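Local coordinates for surface protein SPB1 (Streptococcus agalactiae, PDB 4UZG) that forms the backbone subunit of the group B streptococcus type 2b pilus, probably joined to further copies by sortase into a covalent surface fibre, at residues D51-Y57 with E86-F91; I21-A26 with Y38-D42; A135-A140 with R167-I171. All blocks are in the same frame, centred on the assembly; numbering follows the deposited sequence. Where two conformers were deposited one is given.

Overall arrangement
Following the chain from the N terminus, contact 2 is the first to close, bringing strand 37-43 back opposite strand 16-26 after a short excursion of strands and turns. Contact 1 closes next, joining the turn in strand 50-62 to the tight hairpin between strands 81-87 and 90-96. These two touch: strands 90-96 and 37-43 are sheet neighbours, Phe91 O lies 2.9 Å from Asp42 N, and the Phe91 ring packs on Ile21. Contact 3 comes last, about 23 Å from contact 1 and 29 Å from contact 2 between centres, and ties the loop 135-140 to the first residues of strand 169-177, in the prealbumin-like region. The three loops follow in series, neither nesting nor crossing.

Contact 1 (D51-Y57 with E86-F91)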
loop_
_atom_site.group_PDB
_atom_site.type_symbol
_atom_site.label_atom_id
_atom_site.label_comp_id
_atom_site.label_asym_id
_atom_site.label_seq_id
_atom_site.Cartn_x
_atom_site.Cartn_y
_atom_site.Cartn_z
ATOM N N ASP A 51 -2.564 5.997 -6.184
ATOM C CA ASP A 51 -2.646 6.576 -7.520
ATOM C C ASP A 51 -2.269 5.500 -8.534
ATOM O O ASP A 51 -1.125 5.039 -8.571
ATOM C CB ASP A 51 -1.688 7.776 -7.568
ATOM C CG ASP A 51 -1.740 8.556 -8.847
ATOM O OD1 ASP A 51 -2.189 8.001 -9.855
ATOM O OD2 ASP A 51 -1.296 9.734 -8.837
ATOM N N LEU A 52 -3.251 5.066 -9.306
ATOM C CA LEU A 52 -3.032 4.075 -10.355
ATOM C C LEU A 52 -1.922 4.518 -11.295
ATOM O O LEU A 52 -1.940 5.662 -11.770
ATOM C CB LEU A 52 -4.323 3.930 -11.171
ATOM C CG LEU A 52 -4.299 2.982 -12.372
ATOM C CD1 LEU A 52 -4.063 1.544 -11.956
ATOM C CD2 LEU A 52 -5.604 3.126 -13.166
ATOM N N ASN A 53 -0.997 3.622 -11.631
ATOM C CA ASN A 53 -0.078 3.870 -12.739
ATOM C C ASN A 53 -0.728 3.434 -14.045
ATOM O O ASN A 53 -0.729 2.261 -14.396
ATOM C CB ASN A 53 1.254 3.137 -12.547
ATOM C CG ASN A 53 2.156 3.782 -11.504
ATOM O OD1 ASN A 53 2.254 5.004 -11.419
ATOM N ND2 ASN A 53 2.860 2.953 -10.773
ATOM N N GLU A 54 -1.309 4.384 -14.746
ATOM C CA GLU A 54 -1.916 4.066 -16.015
ATOM C C GLU A 54 -0.863 3.466 -16.928
ATOM O O GLU A 54 0.340 3.768 -16.841
ATOM C CB GLU A 54 -2.584 5.293 -16.656
ATOM C CG GLU A 54 -3.890 5.721 -16.013
ATOM C CD GLU A 54 -3.764 6.447 -14.695
ATOM O OE1 GLU A 54 -2.642 6.888 -14.329
ATOM O OE2 GLU A 54 -4.825 6.596 -14.058
ATOM N N GLY A 55 -1.324 2.545 -17.764
ATOM C CA GLY A 55 -0.448 1.896 -18.710
ATOM C C GLY A 55 0.493 0.852 -18.130
ATOM O O GLY A 55 1.388 0.384 -18.834
ATOM N N SER A 56 0.304 0.441 -16.874
ATOM C CA SER A 56 1.253 -0.467 -16.219
ATOM C C SER A 56 0.864 -1.948 -16.342
ATOM O O SER A 56 1.504 -2.792 -15.734
ATOM C CB SER A 56 1.413 -0.084 -14.755
ATOM O OG SER A 56 0.201 -0.264 -14.035
ATOM N N TYR A 57 -0.164 -2.255 -17.119
ATOM C CA TYR A 57 -0.734 -3.615 -17.126
ATOM C C TYR A 57 0.128 -4.635 -17.833
ATOM O O TYR A 57 0.760 -4.354 -18.859
ATOM C CB TYR A 57 -2.122 -3.643 -17.832
ATOM C CG TYR A 57 -2.951 -2.478 -17.425
ATOM C CD1 TYR A 57 -3.609 -2.466 -16.208
ATOM C CD2 TYR A 57 -2.973 -1.338 -18.200
ATOM C CE1 TYR A 57 -4.273 -1.344 -15.751
ATOM C CE2 TYR A 57 -3.654 -0.200 -17.762
ATOM C CZ TYR A 57 -4.271 -0.203 -16.524
ATOM O OH TYR A 57 -4.921 0.899 -16.051
ATOM N N GLU A 86 -9.315 3.783 -19.339
ATOM C CA GLU A 86 -8.879 4.350 -18.055
ATOM C C GLU A 86 -9.572 5.668 -17.810
ATOM O O GLU A 86 -9.574 6.532 -18.682
ATOM C CB GLU A 86 -7.372 4.610 -18.045
ATOM C CG GLU A 86 -6.575 3.326 -18.097
ATOM C CD GLU A 86 -5.106 3.518 -18.427
ATOM O OE1 GLU A 86 -4.754 4.362 -19.292
ATOM O OE2 GLU A 86 -4.285 2.800 -17.826
ATOM N N GLU A 87 -10.166 5.827 -16.638
ATOM C CA GLU A 87 -10.822 7.071 -16.279
ATOM C C GLU A 87 -10.799 7.205 -14.768
ATOM O O GLU A 87 -11.098 6.256 -14.056
ATOM C CB GLU A 87 -12.287 7.078 -16.734
ATOM C CG GLU A 87 -12.514 7.100 -18.236
ATOM C CD GLU A 87 -13.998 7.110 -18.616
ATOM O OE1 GLU A 87 -14.850 6.791 -17.760
ATOM O OE2 GLU A 87 -14.321 7.431 -19.778
ATOM N N ASN A 88 -10.494 8.400 -14.288
ATOM C CA ASN A 88 -10.756 8.709 -12.885
ATOM C C ASN A 88 -10.029 7.774 -11.910
ATOM O O ASN A 88 -10.591 7.432 -10.867
ATOM C CB ASN A 88 -12.274 8.625 -12.613
ATOM C CG ASN A 88 -13.072 9.604 -13.438
ATOM O OD1 ASN A 88 -12.672 10.753 -13.608
ATOM N ND2 ASN A 88 -14.200 9.148 -13.968
ATOM N N ASN A 89 -8.817 7.365 -12.246
ATOM C CA ASN A 89 -7.982 6.491 -11.413
ATOM C C ASN A 89 -8.411 5.034 -11.416
ATOM O O ASN A 89 -7.867 4.231 -10.658
ATOM C CB ASN A 89 -7.888 7.002 -9.965
ATOM C CG ASN A 89 -6.616 6.548 -9.251
ATOM O OD1 ASN A 89 -5.504 6.685 -9.764
ATOM N ND2 ASN A 89 -6.785 6.029 -8.035
ATOM N N ASN A 90 -9.368 4.707 -12.281
ATOM C CA ASN A 90 -9.910 3.364 -12.430
ATOM C C ASN A 90 -9.584 2.818 -13.819
ATOM O O ASN A 90 -9.142 3.566 -14.708
ATOM C CB ASN A 90 -11.420 3.388 -12.228
ATOM C CG ASN A 90 -11.823 3.975 -10.901
ATOM O OD1 ASN A 90 -11.192 3.714 -9.886
ATOM N ND2 ASN A 90 -12.889 4.770 -10.895
ATOM N N PHE A 91 -9.864 1.532 -14.055
ATOM C CA PHE A 91 -9.707 0.983 -15.389
ATOM C C PHE A 91 -10.693 -0.145 -15.645
ATOM O O PHE A 91 -11.168 -0.805 -14.716
ATOM C CB PHE A 91 -8.273 0.522 -15.662
ATOM C CG PHE A 91 -7.818 -0.680 -14.860
ATOM C CD1 PHE A 91 -8.074 -1.958 -15.298
ATOM C CD2 PHE A 91 -7.125 -0.512 -13.661
ATOM C CE1 PHE A 91 -7.646 -3.055 -14.585
ATOM C CE2 PHE A 91 -6.680 -1.608 -12.932
ATOM C CZ PHE A 91 -6.941 -2.890 -13.387
HETATM O O HOH W 1 -4.339 8.079 -11.923
HETATM O O HOH W 2 -7.492 6.125 -14.722
#
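A beta-hairpin with a two-residue type I' turn, Glu87 to Asn90, packs here against a type II turn that interrupts strand 50-62. At Asp51 the first segment is still strand, its backbone paired with Val130. Leu52 N then donates to Asn89 OD1 at 2.8 Å, while Leu52 CD2 reaches Phe91 CD2 at 4.0 Å, both side chains buried. The chain next turns from Asn53 to Ser56, and Ser56 OG closes onto Asn53 O at 2.7 Å. Glu54 spans the gap through water: water 2 bonds Glu54 OE2 (2.8 Å) and Asn90 O (3.0 Å), and water 1 lies 2.6 Å from Glu54 OE2 and 2.8 Å from Asn89 OD1. Gly55, at phi 75°, turns its N to Glu86 OE2 at 3.0 Å. Beyond the turn, Tyr57 sets its ring edge against the face of Phe91, centroids 4.7 Å apart and planes at 60°. The same carboxylate oxygen that holds the turn, Glu86 OE2, accepts from Tyr57 OH at 2.7 Å.

Contact 2 (I21-A26 with Y38-D42)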
loop_
_atom_site.group_PDB
_atom_site.type_symbol
_atom_site.label_atom_id
_atom_site.label_comp_id
_atom_site.label_asym_id
_atom_site.label_seq_id
_atom_site.Cartn_x
_atom_site.Cartn_y
_atom_site.Cartn_z
ATOM N N ILE A 21 -4.601 -9.381 -10.230
ATOM C CA ILE A 21 -5.976 -9.862 -10.313
ATOM C C ILE A 21 -5.918 -11.204 -11.032
ATOM O O ILE A 21 -5.360 -11.292 -12.126
ATOM C CB ILE A 21 -6.858 -8.909 -11.131
ATOM C CG1 ILE A 21 -6.905 -7.525 -10.488
ATOM C CG2 ILE A 21 -8.253 -9.512 -11.291
ATOM C CD1 ILE A 21 -7.403 -6.456 -11.458
ATOM N N THR A 22 -6.494 -12.237 -10.445
ATOM C CA THR A 22 -6.467 -13.601 -10.990
ATOM C C THR A 22 -7.906 -14.115 -11.099
ATOM O O THR A 22 -8.667 -14.014 -10.121
ATOM C CB THR A 22 -5.600 -14.547 -10.068
ATOM O OG1 THR A 22 -4.267 -14.009 -9.938
ATOM C CG2 THR A 22 -5.521 -15.967 -10.600
ATOM N N TYR A 23 -8.261 -14.684 -12.253
ATOM C CA TYR A 23 -9.570 -15.275 -12.479
ATOM C C TYR A 23 -9.335 -16.623 -13.134
ATOM O O TYR A 23 -8.847 -16.707 -14.249
ATOM C CB TYR A 23 -10.376 -14.373 -13.388
ATOM C CG TYR A 23 -11.758 -14.863 -13.724
ATOM C CD1 TYR A 23 -12.827 -14.604 -12.883
ATOM C CD2 TYR A 23 -12.009 -15.478 -14.939
ATOM C CE1 TYR A 23 -14.103 -14.977 -13.218
ATOM C CE2 TYR A 23 -13.289 -15.873 -15.293
ATOM C CZ TYR A 23 -14.327 -15.621 -14.424
ATOM O OH TYR A 23 -15.600 -15.988 -14.781
ATOM N N LYS A 24 -9.692 -17.681 -12.426
ATOM C CA LYS A 24 -9.346 -19.034 -12.827
ATOM C C LYS A 24 -10.406 -19.753 -13.609
ATOM O O LYS A 24 -10.184 -20.876 -14.077
ATOM C CB LYS A 24 -8.983 -19.860 -11.608
ATOM C CG LYS A 24 -7.666 -19.452 -10.964
ATOM C CD LYS A 24 -7.079 -20.706 -10.302
ATOM C CE LYS A 24 -6.076 -20.462 -9.221
ATOM N NZ LYS A 24 -6.704 -19.761 -8.088
ATOM N N ASN A 25 -11.553 -19.158 -13.780
ATOM C CA ASN A 25 -12.600 -19.945 -14.415
ATOM C C ASN A 25 -12.941 -19.575 -15.853
ATOM O O ASN A 25 -14.096 -19.700 -16.245
ATOM C CB ASN A 25 -13.787 -19.902 -13.469
ATOM C CG ASN A 25 -13.378 -20.356 -12.067
ATOM O OD1 ASN A 25 -12.538 -21.247 -11.929
ATOM N ND2 ASN A 25 -13.946 -19.748 -11.028
ATOM N N ALA A 26 -11.956 -19.190 -16.669
ATOM C CA ALA A 26 -12.308 -18.608 -17.957
ATOM C C ALA A 26 -12.470 -19.701 -19.007
ATOM O O ALA A 26 -11.489 -20.309 -19.438
ATOM C CB ALA A 26 -11.279 -17.600 -18.364
ATOM N N TYR A 38 -14.446 -11.368 -21.783
ATOM C CA TYR A 38 -14.400 -11.185 -20.333
ATOM C C TYR A 38 -14.082 -9.725 -20.059
ATOM O O TYR A 38 -13.212 -9.145 -20.707
ATOM C CB TYR A 38 -13.356 -12.113 -19.653
ATOM C CG TYR A 38 -13.847 -13.520 -19.551
ATOM C CD1 TYR A 38 -14.641 -13.926 -18.491
ATOM C CD2 TYR A 38 -13.564 -14.443 -20.548
ATOM C CE1 TYR A 38 -15.150 -15.214 -18.439
ATOM C CE2 TYR A 38 -14.053 -15.732 -20.489
ATOM C CZ TYR A 38 -14.876 -16.113 -19.459
ATOM O OH TYR A 38 -15.405 -17.385 -19.398
ATOM N N VAL A 39 -14.768 -9.153 -19.081
ATOM C CA VAL A 39 -14.593 -7.746 -18.712
ATOM C C VAL A 39 -14.080 -7.664 -17.281
ATOM O O VAL A 39 -14.720 -8.177 -16.349
ATOM C CB VAL A 39 -15.919 -6.990 -18.819
ATOM C CG1 VAL A 39 -15.695 -5.520 -18.495
ATOM C CG2 VAL A 39 -16.554 -7.157 -20.206
ATOM N N ILE A 40 -12.927 -7.018 -17.108
ATOM C CA ILE A 40 -12.302 -6.810 -15.810
ATOM C C ILE A 40 -12.441 -5.328 -15.482
ATOM O O ILE A 40 -11.911 -4.477 -16.189
ATOM C CB ILE A 40 -10.809 -7.191 -15.862
ATOM C CG1 ILE A 40 -10.646 -8.663 -16.253
ATOM C CG2 ILE A 40 -10.138 -6.889 -14.520
ATOM C CD1 ILE A 40 -10.275 -8.884 -17.714
ATOM N N LYS A 41 -13.159 -5.029 -14.404
ATOM C CA LYS A 41 -13.378 -3.648 -13.977
ATOM C C LYS A 41 -12.764 -3.457 -12.614
ATOM O O LYS A 41 -13.041 -4.223 -11.702
ATOM C CB LYS A 41 -14.865 -3.334 -13.885
ATOM C CG LYS A 41 -15.523 -3.128 -15.205
ATOM C CD LYS A 41 -16.986 -2.739 -15.076
ATOM C CE LYS A 41 -17.629 -2.562 -16.449
ATOM N NZ LYS A 41 -19.041 -2.097 -16.323
ATOM N N ASP A 42 -11.934 -2.431 -12.452
ATOM C CA ASP A 42 -11.222 -2.213 -11.180
ATOM C C ASP A 42 -11.499 -0.802 -10.715
ATOM O O ASP A 42 -11.187 0.173 -11.416
ATOM C CB ASP A 42 -9.735 -2.426 -11.424
ATOM C CG ASP A 42 -8.923 -2.468 -10.159
ATOM O OD1 ASP A 42 -9.200 -1.737 -9.202
ATOM O OD2 ASP A 42 -7.912 -3.227 -10.135
#
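This is face-to-face packing across the core of a beta sandwich, between strands 16-26 and 37-43. The two segments run roughly antiparallel, at 150°, but their axes come no closer than 10.2 Å, and no hydrogen bond joins them; each pairs with other neighbours, Ile21 and Tyr23 with strand 121-131 and Tyr38 with Ile95. Ile21, Tyr23, Tyr38, Ile40 and Asp42 point toward the other strand, joined by Ala26, which points sideways. At one end Ile21 CD1 meets Ile40 CG2 at 4.1 Å and Asp42 OD2 at 3.5 Å. Asp42 is buried, and its carboxylate makes weak hydrogen bonds to Tyr127 and Lys4. Further along, Tyr23 CE2 approaches Tyr38 CE1 to 3.7 Å, the rings inclined at 53° with centroids 5.6 Å apart. At the other end Ala26 CB sits over the face of the Tyr38 ring, a CH-pi contact 4.3 Å from the centroid. Tyr38 reaches across the gap, where its hydroxyl bonds to Val27 O, while Trp97 packs edge-to-face with its ring. Wide separation, largely apolar filling and hydrogen bonding to other strands are hallmarks of a sandwich core, consistent with the Ig-like domains of Gram-positive pilins.

Contact 3 (A135-A140 with R167-I171); sequences AKPGSA and RDGQI
Arg167 clasps the backbone of 138-140: NH1 donates to Ala140 O at 2.7 Å and Gly138 O at 3.0 Å, NH2 weakly to Ala140 O at 3.1 Å. Its chi1 and chi2 are m and chi3 t, placing Ser139 O over one face of the guanidinium. Gly138 N donates to Asp168 O at 2.9 Å (173°). Gly138 has phi/psi of 102/-174°, which call for glycine; residues 135-137 are extended. Water 3 bridges Ala135 O (2.8 Å) and Asp168 OD2 (2.6 Å), donating to both; water 4 accepts from Asp168 N (2.9 Å) and, with more acceptors in reach than protons, lies as a donor 2.8 Å from Lys136 O and 2.9 Å from Gly138 O. Asp168, chi1 p, brings OD1 within 3.1 Å of Pro137 CA. Pro137 sits opposite Gly169, CA atoms 4.9 Å apart; its CG meets Gln170 NE2, bonded to Thr229, at 3.8 Å. The loop between strands 121-131 and 146-153 thus lies against strand 169-177, consistent with a junction between Ig-like and prealbumin-like domains.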
loop_
_atom_site.group_PDB
_atom_site.type_symbol
_atom_site.label_atom_id
_atom_site.label_comp_id
_atom_site.label_asym_id
_atom_site.label_seq_id
_atom_site.Cartn_x
_atom_site.Cartn_y
_atom_site.Cartn_z
ATOM N N ALA A 135 -3.651 7.686 2.552
ATOM C CA ALA A 135 -3.871 6.352 3.075
ATOM C C ALA A 135 -3.971 6.390 4.595
ATOM O O ALA A 135 -3.262 7.144 5.270
ATOM C CB ALA A 135 -2.735 5.460 2.670
ATOM N N LYS A 136 -4.859 5.580 5.141
ATOM C CA LYS A 136 -4.999 5.476 6.580
ATOM C C LYS A 136 -4.137 4.351 7.098
ATOM O O LYS A 136 -4.076 3.285 6.494
ATOM C CB LYS A 136 -6.453 5.195 6.940
ATOM C CG LYS A 136 -7.425 6.189 6.390
ATOM C CD LYS A 136 -7.304 7.513 7.060
ATOM C CE LYS A 136 -8.551 8.347 6.780
ATOM N NZ LYS A 136 -8.358 9.774 7.140
ATOM N N PRO A 137 -3.524 4.532 8.283
ATOM C CA PRO A 137 -2.659 3.492 8.851
ATOM C C PRO A 137 -3.448 2.466 9.651
ATOM O O PRO A 137 -4.576 2.681 10.077
ATOM C CB PRO A 137 -1.715 4.304 9.764
ATOM C CG PRO A 137 -2.596 5.411 10.261
ATOM C CD PRO A 137 -3.428 5.787 9.059
ATOM N N GLY A 138 -2.792 1.334 9.872
ATOM C CA GLY A 138 -3.309 0.317 10.767
ATOM C C GLY A 138 -3.963 -0.870 10.088
ATOM O O GLY A 138 -3.973 -0.989 8.854
ATOM N N SER A 139 -4.529 -1.730 10.923
ATOM C CA SER A 139 -4.966 -3.076 10.546
ATOM C C SER A 139 -6.488 -3.244 10.491
ATOM O O SER A 139 -6.968 -4.337 10.240
ATOM C CB SER A 139 -4.379 -4.078 11.553
ATOM O OG SER A 139 -2.967 -3.991 11.585
ATOM N N ALA A 140 -7.237 -2.173 10.732
ATOM C CA ALA A 140 -8.696 -2.253 10.806
ATOM C C ALA A 140 -9.332 -2.288 9.419
ATOM O O ALA A 140 -8.653 -2.295 8.399
ATOM C CB ALA A 140 -9.228 -1.071 11.595
ATOM N N ARG A 167 -1.831 -1.427 3.158
ATOM C CA ARG A 167 -1.616 -1.125 4.572
ATOM C C ARG A 167 -0.319 -0.379 4.813
ATOM O O ARG A 167 0.690 -0.640 4.143
ATOM C CB ARG A 167 -1.569 -2.422 5.382
ATOM C CG ARG A 167 -2.715 -3.362 5.253
ATOM C CD ARG A 167 -3.767 -3.055 6.189
ATOM N NE ARG A 167 -4.957 -3.884 6.076
ATOM C CZ ARG A 167 -6.079 -3.547 6.661
ATOM N NH1 ARG A 167 -6.133 -2.445 7.375
ATOM N NH2 ARG A 167 -7.155 -4.277 6.506
ATOM N N ASP A 168 -0.339 0.499 5.809
ATOM C CA ASP A 168 0.866 1.132 6.315
ATOM C C ASP A 168 0.739 1.348 7.821
ATOM O O ASP A 168 -0.302 1.053 8.406
ATOM C CB ASP A 168 1.238 2.405 5.525
ATOM C CG ASP A 168 0.298 3.569 5.694
ATOM O OD1 ASP A 168 -0.520 3.630 6.611
ATOM O OD2 ASP A 168 0.452 4.507 4.843
ATOM N N GLY A 169 1.822 1.810 8.435
ATOM C CA GLY A 169 1.903 1.966 9.869
ATOM C C GLY A 169 2.166 3.393 10.316
ATOM O O GLY A 169 2.470 4.282 9.516
ATOM N N GLN A 170 2.029 3.581 11.616
ATOM C CA GLN A 170 2.194 4.885 12.239
ATOM C C GLN A 170 2.938 4.756 13.562
ATOM O O GLN A 170 2.650 3.832 14.339
ATOM C CB GLN A 170 0.831 5.497 12.492
ATOM C CG GLN A 170 0.831 6.838 13.216
ATOM C CD GLN A 170 -0.562 7.318 13.388
ATOM O OE1 GLN A 170 -1.234 6.975 14.379
ATOM N NE2 GLN A 170 -1.037 8.068 12.428
ATOM N N ILE A 171 3.868 5.679 13.792
ATOM C CA ILE A 171 4.586 5.769 15.055
ATOM C C ILE A 171 4.188 7.087 15.722
ATOM O O ILE A 171 4.387 8.166 15.156
ATOM C CB ILE A 171 6.107 5.739 14.843
ATOM C CG1 ILE A 171 6.543 4.450 14.128
ATOM C CG2 ILE A 171 6.836 5.897 16.178
ATOM C CD1 ILE A 171 8.019 4.416 13.733
HETATM O O HOH W 3 -0.517 6.820 5.539
HETATM O O HOH W 4 -3.128 0.685 6.678
#